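Side-chain contact in Rio2 kinase (Chaetomium thermophilum, PDB 4GYI), which is an atypical RIO-type kinase that acts in maturation of the pre-40S ribosomal subunit and probably phosphorylates serine and threonine residues with ATP and magnesium: residues Phe166-Ala169 with Leu170-Gly174. Sequence-based numbering, arbitrary orientation.
Sequences FMKA and LYEEG
Lys168 and Glu172, one turn apart on the last stretch of helix 149-172, lie side by side and point the same way. Both chains leave the backbone with CG beside their own N (chi1 -81° and -72°). Lys168 then bends at chi3, which lays CE 3.7 Å from Glu172 OE2 and leaves NZ 4.4 Å from the same oxygen, beyond salt-bridge length. Glu172 runs past the carbonyl oxygen of Lys168, with OE1 3.3 Å from that O; both atoms are acceptors and form no bond. The same Lys168 O accepts a hydrogen bond from Glu172 N at 3.0 Å. Three more i to i+4 bonds run alongside: Leu170 N to Phe166 O, Tyr171 N to Met167 O, and Glu173 N to Ala169 O. On the buried side Leu170 leans its CG against Phe166 O at 3.2 Å, and the side chains of Phe166 and Leu170 pack on Leu226 of strand 226-227. Tyr171 leaves on a different side: with CG anti to N (chi1 -177°) its ring leads away from the preceding turn. Met167, Lys168 and Tyr171 all touch Pro180 of strand 180-184, and the side chain of Met167 comes within about 7 Å of the bound ADP. Glu173 CG lies 3.4 Å from Ala169 O, and the bend beyond it carries the carboxylate off that oxygen. Gly174, at positive phi, closes the helix in a Schellman motif, with its N bonded to Tyr171 O at 3.2 Å. The chemistry is thus divided by side: Phe166 and Leu170 pack the helix on strand 226-227 and Met167 lies near the ADP-binding Met190, whereas Lys168 and Glu172 lie on an exposed flank, where their opposite charges probably attract only mildly and the backbone bonds carry the turn.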
# COMPACT_ATOMS: atom_id res chain seq x y z
N PHE A 166 5.78 8.66 -1.05
CA PHE A 166 4.83 9.70 -1.42
C PHE A 166 4.05 10.19 -0.23
O PHE A 166 3.75 11.38 -0.15
CB PHE A 166 3.89 9.25 -2.53
CG PHE A 166 4.51 9.34 -3.88
CD1 PHE A 166 5.38 10.37 -4.19
CD2 PHE A 166 4.23 8.40 -4.85
CE1 PHE A 166 5.97 10.45 -5.44
CE2 PHE A 166 4.81 8.49 -6.09
CZ PHE A 166 5.69 9.51 -6.38
N MET A 167 3.74 9.30 0.70
CA MET A 167 3.00 9.74 1.87
C MET A 167 3.88 10.65 2.73
O MET A 167 3.40 11.64 3.25
CB MET A 167 2.45 8.54 2.66
CG MET A 167 1.55 8.89 3.83
SD MET A 167 1.06 7.39 4.73
CE MET A 167 0.38 6.42 3.36
N LYS A 168 5.16 10.33 2.84
CA LYS A 168 6.09 11.22 3.52
C LYS A 168 6.17 12.60 2.87
O LYS A 168 6.06 13.63 3.54
CB LYS A 168 7.51 10.64 3.59
CG LYS A 168 7.74 9.63 4.69
CD LYS A 168 9.22 9.31 4.81
CE LYS A 168 10.02 10.57 5.16
NZ LYS A 168 11.51 10.43 4.98
N ALA A 169 6.38 12.62 1.56
CA ALA A 169 6.52 13.90 0.85
C ALA A 169 5.26 14.73 1.03
O ALA A 169 5.32 15.92 1.30
CB ALA A 169 6.82 13.68 -0.65
N LEU A 170 4.11 14.08 0.90
CA LEU A 170 2.85 14.81 0.93
C LEU A 170 2.57 15.28 2.34
O LEU A 170 2.11 16.40 2.55
CB LEU A 170 1.70 13.94 0.42
CG LEU A 170 1.77 13.66 -1.08
CD1 LEU A 170 0.83 12.55 -1.46
CD2 LEU A 170 1.45 14.95 -1.84
N TYR A 171 2.83 14.42 3.30
CA TYR A 171 2.59 14.75 4.70
C TYR A 171 3.44 15.95 5.14
O TYR A 171 2.96 16.85 5.82
CB TYR A 171 2.87 13.55 5.59
CG TYR A 171 2.58 13.81 7.05
CD1 TYR A 171 1.28 13.74 7.53
CD2 TYR A 171 3.60 14.12 7.94
CE1 TYR A 171 1.00 13.99 8.86
CE2 TYR A 171 3.33 14.36 9.28
CZ TYR A 171 2.03 14.29 9.73
OH TYR A 171 1.74 14.53 11.06
N GLU A 172 4.70 15.97 4.72
CA GLU A 172 5.61 17.05 5.11
C GLU A 172 5.29 18.38 4.40
O GLU A 172 5.51 19.45 4.96
CB GLU A 172 7.07 16.63 4.91
CG GLU A 172 7.53 15.60 5.94
CD GLU A 172 8.72 14.77 5.46
OE1 GLU A 172 9.04 14.80 4.25
OE2 GLU A 172 9.33 14.06 6.30
N GLU A 173 4.75 18.31 3.19
CA GLU A 173 4.30 19.52 2.52
C GLU A 173 3.01 20.13 3.07
O GLU A 173 2.61 21.21 2.65
CB GLU A 173 4.14 19.28 1.02
CG GLU A 173 5.45 19.16 0.31
CD GLU A 173 6.37 20.32 0.63
OE1 GLU A 173 7.35 20.11 1.37
OE2 GLU A 173 6.09 21.44 0.14
N GLY A 174 2.37 19.44 4.00
CA GLY A 174 1.12 19.94 4.56
C GLY A 174 -0.16 19.43 3.90
O GLY A 174 -1.24 19.96 4.14